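Local coordinates for transcriptional regulator, putative (PDB 2R5F), which probably acts as a DNA-binding transcription factor of the SorC family, with this domain thought to bind a sugar effector, at residues Q24-E29 and V251-V256; L155-I160 and L228-G233; E88-L93 and P118-P123. All coordinates share one frame; numbering follows the deposited sequence.

Contact 1 of 3, residues Q24-E29 and V251-V256; sequences QVIVVE and VLITDV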
loop_
_atom_site.group_PDB
_atom_site.type_symbol
_atom_site.label_atom_id
_atom_site.label_comp_id
_atom_site.label_asym_id
_atom_site.label_seq_id
_atom_site.Cartn_x
_atom_site.Cartn_y
_atom_site.Cartn_z
ATOM N N GLN A 24 10.159 0.247 10.335
ATOM C CA GLN A 24 9.072 0.042 11.281
ATOM C C GLN A 24 8.195 -1.116 10.892
ATOM O O GLN A 24 7.832 -1.265 9.744
ATOM C CB GLN A 24 8.211 1.303 11.425
ATOM C CG GLN A 24 7.282 1.259 12.630
ATOM C CD GLN A 24 6.422 2.495 12.772
ATOM O OE1 GLN A 24 6.122 3.172 11.794
ATOM N NE2 GLN A 24 6.014 2.795 14.000
ATOM N N VAL A 25 7.850 -1.943 11.870
ATOM C CA VAL A 25 6.834 -2.967 11.676
ATOM C C VAL A 25 5.837 -2.746 12.817
ATOM O O VAL A 25 6.223 -2.504 13.954
ATOM C CB VAL A 25 7.462 -4.385 11.760
ATOM C CG1 VAL A 25 6.403 -5.437 11.894
ATOM C CG2 VAL A 25 8.441 -4.651 10.591
ATOM N N ILE A 26 4.553 -2.770 12.483
ATOM C CA ILE A 26 3.465 -2.654 13.448
ATOM C C ILE A 26 2.727 -3.962 13.350
ATOM O O ILE A 26 2.322 -4.333 12.263
ATOM C CB ILE A 26 2.531 -1.488 13.075
ATOM C CG1 ILE A 26 3.338 -0.175 13.081
ATOM C CG2 ILE A 26 1.272 -1.489 13.959
ATOM C CD1 ILE A 26 2.561 1.108 13.223
ATOM N N VAL A 27 2.566 -4.662 14.476
ATOM C CA VAL A 27 1.868 -5.954 14.477
ATOM C C VAL A 27 0.524 -5.836 15.186
ATOM O O VAL A 27 0.447 -5.349 16.333
ATOM C CB VAL A 27 2.726 -7.126 15.069
ATOM C CG1 VAL A 27 1.886 -8.385 15.246
ATOM C CG2 VAL A 27 3.928 -7.436 14.177
ATOM N N VAL A 28 -0.524 -6.283 14.488
ATOM C CA VAL A 28 -1.898 -6.233 14.963
ATOM C C VAL A 28 -2.416 -7.646 15.207
ATOM O O VAL A 28 -1.951 -8.596 14.575
ATOM C CB VAL A 28 -2.827 -5.418 13.994
ATOM C CG1 VAL A 28 -2.154 -4.076 13.600
ATOM C CG2 VAL A 28 -3.185 -6.217 12.694
ATOM N N GLU A 29 -3.343 -7.789 16.155
ATOM C CA GLU A 29 -4.069 -9.033 16.339
ATOM C C GLU A 29 -5.447 -8.943 15.681
ATOM O O GLU A 29 -6.233 -8.045 15.985
ATOM C CB GLU A 29 -4.219 -9.371 17.830
ATOM C CG GLU A 29 -2.910 -9.614 18.569
ATOM C CD GLU A 29 -3.104 -9.976 20.028
ATOM O OE1 GLU A 29 -4.209 -9.767 20.556
ATOM O OE2 GLU A 29 -2.151 -10.465 20.656
ATOM N N VAL A 251 7.513 0.957 6.220
ATOM C CA VAL A 251 6.611 0.573 7.291
ATOM C C VAL A 251 5.776 -0.590 6.784
ATOM O O VAL A 251 5.259 -0.575 5.658
ATOM C CB VAL A 251 5.679 1.759 7.724
ATOM C CG1 VAL A 251 4.800 1.382 8.967
ATOM C CG2 VAL A 251 6.503 3.049 7.983
ATOM N N LEU A 252 5.666 -1.631 7.603
ATOM C CA LEU A 252 4.753 -2.721 7.295
ATOM C C LEU A 252 3.808 -2.853 8.439
ATOM O O LEU A 252 4.248 -2.915 9.577
ATOM C CB LEU A 252 5.526 -4.040 7.101
ATOM C CG LEU A 252 4.706 -5.318 7.067
ATOM C CD1 LEU A 252 3.864 -5.471 5.777
ATOM C CD2 LEU A 252 5.677 -6.503 7.306
ATOM N N ILE A 253 2.513 -2.860 8.137
ATOM C CA ILE A 253 1.487 -3.209 9.106
ATOM C C ILE A 253 0.891 -4.566 8.720
ATOM O O ILE A 253 0.450 -4.752 7.591
ATOM C CB ILE A 253 0.370 -2.159 9.179
ATOM C CG1 ILE A 253 0.987 -0.764 9.486
ATOM C CG2 ILE A 253 -0.661 -2.601 10.222
ATOM C CD1 ILE A 253 -0.039 0.413 9.394
ATOM N N THR A 254 0.935 -5.519 9.660
ATOM C CA THR A 254 0.572 -6.884 9.369
ATOM C C THR A 254 0.063 -7.564 10.625
ATOM O O THR A 254 0.199 -7.044 11.728
ATOM C CB THR A 254 1.785 -7.684 8.749
ATOM O OG1 THR A 254 1.290 -8.902 8.196
ATOM C CG2 THR A 254 2.887 -7.993 9.760
ATOM N N ASP A 255 -0.514 -8.738 10.478
ATOM C CA ASP A 255 -1.053 -9.468 11.647
ATOM C C ASP A 255 0.006 -10.350 12.320
ATOM O O ASP A 255 1.094 -10.549 11.767
ATOM C CB ASP A 255 -2.252 -10.322 11.201
ATOM C CG ASP A 255 -1.871 -11.312 10.117
ATOM O OD1 ASP A 255 -1.610 -10.871 8.988
ATOM O OD2 ASP A 255 -1.793 -12.522 10.410
ATOM N N VAL A 256 -0.323 -10.893 13.500
ATOM C CA VAL A 256 0.583 -11.764 14.261
ATOM C C VAL A 256 1.009 -13.025 13.496
ATOM O O VAL A 256 2.163 -13.390 13.502
ATOM C CB VAL A 256 -0.041 -12.280 15.636
ATOM C CG1 VAL A 256 1.000 -13.054 16.435
ATOM C CG2 VAL A 256 -0.559 -11.186 16.466
#

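Contact 2 of 3, residues L155-I160 and L228-G233; sequences LAIVGI and LGLAGG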
loop_
_atom_site.group_PDB
_atom_site.type_symbol
_atom_site.label_atom_id
_atom_site.label_comp_id
_atom_site.label_asym_id
_atom_site.label_seq_id
_atom_site.Cartn_x
_atom_site.Cartn_y
_atom_site.Cartn_z
ATOM N N LEU A 155 4.634 9.791 0.553
ATOM C CA LEU A 155 4.119 8.633 1.263
ATOM C C LEU A 155 3.336 7.746 0.306
ATOM O O LEU A 155 2.244 8.123 -0.140
ATOM C CB LEU A 155 3.204 9.067 2.404
ATOM C CG LEU A 155 2.375 8.006 3.170
ATOM C CD1 LEU A 155 3.220 6.991 3.912
ATOM C CD2 LEU A 155 1.446 8.715 4.138
ATOM N N ALA A 156 3.895 6.593 -0.043
ATOM C CA ALA A 156 3.125 5.594 -0.818
ATOM C C ALA A 156 2.512 4.580 0.102
ATOM O O ALA A 156 3.196 4.004 0.925
ATOM C CB ALA A 156 3.985 4.917 -1.896
ATOM N N ILE A 157 1.203 4.361 -0.040
ATOM C CA ILE A 157 0.502 3.342 0.699
ATOM C C ILE A 157 0.097 2.219 -0.259
ATOM O O ILE A 157 -0.648 2.441 -1.208
ATOM C CB ILE A 157 -0.776 3.908 1.387
ATOM C CG1 ILE A 157 -0.459 5.233 2.101
ATOM C CG2 ILE A 157 -1.402 2.815 2.301
ATOM C CD1 ILE A 157 -1.623 5.921 2.616
ATOM N N VAL A 158 0.585 1.008 -0.018
ATOM C CA VAL A 158 0.461 -0.086 -1.009
ATOM C C VAL A 158 0.046 -1.402 -0.368
ATOM O O VAL A 158 0.458 -1.725 0.755
ATOM C CB VAL A 158 1.798 -0.306 -1.832
ATOM C CG1 VAL A 158 2.227 0.964 -2.610
ATOM C CG2 VAL A 158 2.941 -0.812 -0.939
ATOM N N GLY A 159 -0.776 -2.170 -1.070
ATOM C CA GLY A 159 -1.069 -3.514 -0.651
ATOM C C GLY A 159 -0.008 -4.357 -1.329
ATOM O O GLY A 159 0.737 -3.863 -2.166
ATOM N N ILE A 160 0.063 -5.627 -0.967
ATOM C CA ILE A 160 1.031 -6.538 -1.564
ATOM C C ILE A 160 0.219 -7.741 -2.018
ATOM O O ILE A 160 -0.458 -8.363 -1.211
ATOM C CB ILE A 160 2.155 -6.897 -0.542
ATOM C CG1 ILE A 160 2.982 -5.636 -0.209
ATOM C CG2 ILE A 160 3.094 -8.002 -1.080
ATOM C CD1 ILE A 160 3.628 -5.658 1.152
ATOM N N LEU A 228 4.473 2.721 2.905
ATOM C CA LEU A 228 3.684 1.964 3.868
ATOM C C LEU A 228 3.135 0.749 3.150
ATOM O O LEU A 228 2.351 0.907 2.210
ATOM C CB LEU A 228 2.531 2.844 4.401
ATOM C CG LEU A 228 1.488 2.379 5.438
ATOM C CD1 LEU A 228 2.128 1.774 6.657
ATOM C CD2 LEU A 228 0.603 3.535 5.887
ATOM N N GLY A 229 3.549 -0.447 3.565
ATOM C CA GLY A 229 2.898 -1.694 3.152
ATOM C C GLY A 229 1.812 -2.200 4.088
ATOM O O GLY A 229 2.033 -2.305 5.297
ATOM N N LEU A 230 0.640 -2.553 3.527
ATOM C CA LEU A 230 -0.462 -3.066 4.303
ATOM C C LEU A 230 -0.857 -4.465 3.791
ATOM O O LEU A 230 -1.511 -4.558 2.778
ATOM C CB LEU A 230 -1.702 -2.130 4.248
ATOM C CG LEU A 230 -1.622 -0.629 4.587
ATOM C CD1 LEU A 230 -2.968 0.014 4.377
ATOM C CD2 LEU A 230 -1.121 -0.360 6.030
ATOM N N ALA A 231 -0.487 -5.523 4.517
ATOM C CA ALA A 231 -0.671 -6.892 4.027
ATOM C C ALA A 231 -0.549 -7.932 5.140
ATOM O O ALA A 231 0.332 -7.851 5.967
ATOM C CB ALA A 231 0.387 -7.190 2.952
ATOM N N GLY A 232 -1.417 -8.923 5.117
ATOM C CA GLY A 232 -1.330 -10.081 5.995
ATOM C C GLY A 232 -2.107 -11.243 5.423
ATOM O O GLY A 232 -2.896 -11.064 4.515
ATOM N N GLY A 233 -1.912 -12.431 5.972
ATOM C CA GLY A 233 -2.537 -13.641 5.447
ATOM C C GLY A 233 -1.465 -14.692 5.193
ATOM O O GLY A 233 -0.391 -14.379 4.678
HETATM O O HOH W 1 -2.134 -6.154 0.763
#

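Contact 3 of 3, residues E88-L93 and P118-P123; sequences EVVQLL and PAFLLP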
loop_
_atom_site.group_PDB
_atom_site.type_symbol
_atom_site.label_atom_id
_atom_site.label_comp_id
_atom_site.label_asym_id
_atom_site.label_seq_id
_atom_site.Cartn_x
_atom_site.Cartn_y
_atom_site.Cartn_z
ATOM N N GLU A 88 -1.946 16.111 -1.548
ATOM C CA GLU A 88 -2.728 15.453 -2.612
ATOM C C GLU A 88 -2.776 13.934 -2.386
ATOM O O GLU A 88 -1.993 13.400 -1.604
ATOM C CB GLU A 88 -2.100 15.743 -3.982
ATOM C CG GLU A 88 -0.611 15.337 -4.034
ATOM C CD GLU A 88 0.108 15.706 -5.316
ATOM O OE1 GLU A 88 -0.431 15.436 -6.408
ATOM O OE2 GLU A 88 1.247 16.212 -5.236
ATOM N N VAL A 89 -3.708 13.266 -3.063
ATOM C CA VAL A 89 -3.810 11.821 -3.090
ATOM C C VAL A 89 -3.775 11.446 -4.573
ATOM O O VAL A 89 -4.608 11.908 -5.352
ATOM C CB VAL A 89 -5.117 11.332 -2.431
ATOM C CG1 VAL A 89 -5.277 9.798 -2.559
ATOM C CG2 VAL A 89 -5.136 11.775 -0.958
ATOM N N VAL A 90 -2.773 10.656 -4.953
ATOM C CA VAL A 90 -2.578 10.235 -6.346
ATOM C C VAL A 90 -2.912 8.749 -6.455
ATOM O O VAL A 90 -2.486 7.929 -5.622
ATOM C CB VAL A 90 -1.121 10.547 -6.825
ATOM C CG1 VAL A 90 -0.889 10.157 -8.313
ATOM C CG2 VAL A 90 -0.806 12.023 -6.570
ATOM N N GLN A 91 -3.720 8.412 -7.448
ATOM C CA GLN A 91 -4.000 7.027 -7.772
ATOM C C GLN A 91 -2.757 6.426 -8.415
ATOM O O GLN A 91 -2.296 6.937 -9.437
ATOM C CB GLN A 91 -5.156 6.972 -8.754
ATOM C CG GLN A 91 -5.432 5.584 -9.256
ATOM C CD GLN A 91 -6.814 5.480 -9.827
ATOM O OE1 GLN A 91 -7.508 6.477 -9.938
ATOM N NE2 GLN A 91 -7.213 4.281 -10.210
ATOM N N LEU A 92 -2.220 5.342 -7.843
ATOM C CA LEU A 92 -0.931 4.799 -8.323
ATOM C C LEU A 92 -1.034 3.628 -9.280
ATOM O O LEU A 92 -0.002 3.126 -9.720
ATOM C CB LEU A 92 -0.040 4.371 -7.163
ATOM C CG LEU A 92 0.498 5.388 -6.157
ATOM C CD1 LEU A 92 1.306 4.623 -5.136
ATOM C CD2 LEU A 92 1.320 6.482 -6.781
ATOM N N LEU A 93 -2.253 3.172 -9.557
ATOM C CA LEU A 93 -2.511 2.054 -10.473
ATOM C C LEU A 93 -3.915 2.209 -11.038
ATOM O O LEU A 93 -4.869 2.446 -10.288
ATOM C CB LEU A 93 -2.397 0.688 -9.767
ATOM C CG LEU A 93 -3.025 -0.554 -10.458
ATOM C CD1 LEU A 93 -2.563 -0.735 -11.875
ATOM C CD2 LEU A 93 -2.748 -1.839 -9.680
ATOM N N PRO A 118 -6.800 17.767 -2.931
ATOM C CA PRO A 118 -7.027 17.313 -4.315
ATOM C C PRO A 118 -6.695 15.827 -4.595
ATOM O O PRO A 118 -5.801 15.262 -3.991
ATOM C CB PRO A 118 -6.137 18.244 -5.161
ATOM C CG PRO A 118 -5.605 19.271 -4.261
ATOM C CD PRO A 118 -5.774 18.824 -2.835
ATOM N N ALA A 119 -7.438 15.208 -5.506
ATOM C CA ALA A 119 -7.187 13.826 -5.941
ATOM C C ALA A 119 -6.695 13.868 -7.371
ATOM O O ALA A 119 -7.114 14.720 -8.126
ATOM C CB ALA A 119 -8.453 13.014 -5.863
ATOM N N PHE A 120 -5.799 12.963 -7.728
ATOM C CA PHE A 120 -5.326 12.809 -9.114
ATOM C C PHE A 120 -5.624 11.349 -9.466
ATOM O O PHE A 120 -5.055 10.417 -8.871
ATOM C CB PHE A 120 -3.833 13.184 -9.257
ATOM C CG PHE A 120 -3.545 14.648 -8.984
ATOM C CD1 PHE A 120 -3.655 15.598 -9.988
ATOM C CD2 PHE A 120 -3.210 15.081 -7.707
ATOM C CE1 PHE A 120 -3.406 16.963 -9.742
ATOM C CE2 PHE A 120 -2.960 16.438 -7.450
ATOM C CZ PHE A 120 -3.062 17.376 -8.466
ATOM N N LEU A 121 -6.569 11.181 -10.382
ATOM C CA LEU A 121 -7.258 9.922 -10.628
ATOM C C LEU A 121 -6.974 9.387 -12.030
ATOM O O LEU A 121 -6.664 10.142 -12.927
ATOM C CB LEU A 121 -8.788 10.125 -10.511
ATOM C CG LEU A 121 -9.399 10.826 -9.293
ATOM C CD1 LEU A 121 -10.873 11.036 -9.517
ATOM C CD2 LEU A 121 -9.182 10.040 -8.019
ATOM N N LEU A 122 -7.125 8.081 -12.199
ATOM C CA LEU A 122 -6.969 7.409 -13.481
ATOM C C LEU A 122 -8.273 6.680 -13.789
ATOM O O LEU A 122 -8.382 5.461 -13.569
ATOM C CB LEU A 122 -5.813 6.408 -13.437
ATOM C CG LEU A 122 -4.417 6.930 -13.127
ATOM C CD1 LEU A 122 -3.502 5.776 -12.755
ATOM C CD2 LEU A 122 -3.853 7.725 -14.295
ATOM N N PRO A 123 -9.276 7.431 -14.284
ATOM C CA PRO A 123 -10.589 6.879 -14.561
ATOM C C PRO A 123 -10.601 5.727 -15.540
ATOM O O PRO A 123 -9.939 5.763 -16.587
ATOM C CB PRO A 123 -11.354 8.067 -15.165
ATOM C CG PRO A 123 -10.699 9.261 -14.535
ATOM C CD PRO A 123 -9.240 8.873 -14.583
#

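Contact 1 of 3, residues Q24-E29 and V251-V256
Gln24 to Val28 pair residue for residue with Val251 to Asp255, joining two parallel strands at one side of the Rossmann-like sheet at the core of the putative sugar-binding domain. Within this chain 24-28 is the outermost strand on that side, and 251-255 separates it from strand 226-230. The two run 22° apart, and their backbone bonds alternate in the parallel fashion: Ile26 N reaches Leu252 O at 2.9 Å, while Ile26 O takes the N-H of Thr254 at 3.2 Å. On the outer rim, the side chains of Glu13 and Gln17 from helix 10-20 accept the N-H groups of Val27 and Val25, which no strand of this chain meets.

Gln24, Ile26, Val28, Val251, Ile253 and Asp255 point to the face packed by helix 36-54. Here Ile26 CB touches Ile253 CG1 at 4.0 Å, and the side chain of Gln24 runs alongside that of Val251 across the pair, pointing the same way, with OE1 3.6 Å from Val251 CG1. Val28 straddles two neighbours. With CG1 anti to the carbonyl carbon and beside N (chi1 -47°), CG1 meets Ile253 CG2 obliquely at 4.0 Å, and CG2 lies 3.6 Å from Thr254 O. Val25, Val27, Leu252 and Thr254 point to the other face, where Val27 and Thr254 pack on Ala259 of helix 256-262.

That helix starts directly at the strand end: Asp255 is its N-cap, and its OD1 is hydrogen-bonded to Thr258 OG1. The pairing fades here, for the bond from Val256 N to Val28 O is weak, bent to 125°. Val256 instead makes apolar contacts, its CG2 3.9 Å from Val27 CG1 and only 3.5 Å from the CG methylene of Glu29, whose carboxylate turns to His9.

Contact 2 of 3, residues L155-I160 and L228-G233
Ile157 and Leu230 meet obliquely across neighbouring strands, the CG2 methyl of the isoleucine pressing on Leu230 CD1 at 3.8 Å. Leu228 stands behind them on the same side, its CG anti to the backbone N (chi1 180°). Its CD2 also approaches that methyl, 4.2 Å from Ile157 CG2. Leu155 CD1 closes the row against Leu228 CB. Helix 36-54 covers this face.

These are parallel strands in the middle of the Rossmann-like sheet, bonded from Leu228 N to Ala156 O (2.7 Å), Val158 N to Leu228 O (2.8 Å) and Leu230 N to Val158 O (2.9 Å). On the opposite face Val158 carries its CG2 to 3.6 Å from Leu228 O and near the CA of Gly229. Beyond Gly159 the chains part, and a water takes over, accepting from Ile160 N and lying 2.6 Å from Leu230 O. A sulfate ion, probably from the crystallisation liquor, lies close to Gly159 near the C-terminal ends of the strands, where such folds commonly bind ligands. Past the water, Ile160 meets Ala231 CB with two atoms, CB at 3.9 Å and CD1 almost as near, and Ile240 of helix 237-245 touches both residues.

Contact 3 of 3, residues E88-L93 and P118-P123
Glu88 meets Phe120 at the start of a parallel pair whose strands, 88-94 and 119-120, are linked through helix 101-115 as a beta-alpha-beta unit at the other side of the Rossmann-like sheet. The CB of Glu88 lies in plane at the ring edge, 3.6 Å from Phe120 CE2. Its carboxylate, turned 58° from the ring, brings OE1 obliquely towards the same CE2, a short approach of doubtful exact length; OE2 is hydrogen-bonded to His60 and forms a salt bridge with Arg149, which also makes a cation-pi contact with Phe120.

Val89 carries two backbone bonds, N to Pro118 O and O to Phe120 N, while its side chain goes to Thr108 of helix 101-115. Val90 faces the opposite way, with CG2 4.1 Å from Phe120 CD2; Val146 of helix 138-149 packs on both.

Gln91 continues the pairing, giving its N-H almost straight to Phe120 O at 2.8 Å. Its side chain then takes the place of backbone. CG is anti to N (chi1 174°), and the extended chain crosses Leu122, so that OE1 receives Leu122 N from above the amide plane at 2.8 Å. The other end of that amide is fixed too, NE2 donating to Leu93 O at 3.0 Å.

In the fold
Contact 2 lies in the heart of the sheet, its centre about 3 Å from that of the chain, and has no exposed residue. Contacts 1 and 3 flank it on opposite sides, their centres about 26 Å apart, and each includes an exposed one, Glu29 and Pro118. Contacts 1 and 2 share a boundary, where strands 226-230 and 251-255 are neighbours: Thr254 OG1 is probably hydrogen-bonded to Ala231 O at 2.6 Å. Contact 3 reaches contact 2 through packing of Leu92 on Ala156. Beyond its backbone bonds, the central contact adds aliphatic side chains, with a water where the strands part; the flanking ones bring in polar side chains, a helix N-cap in contact 1 and a buried glutamate and glutamine in contact 3.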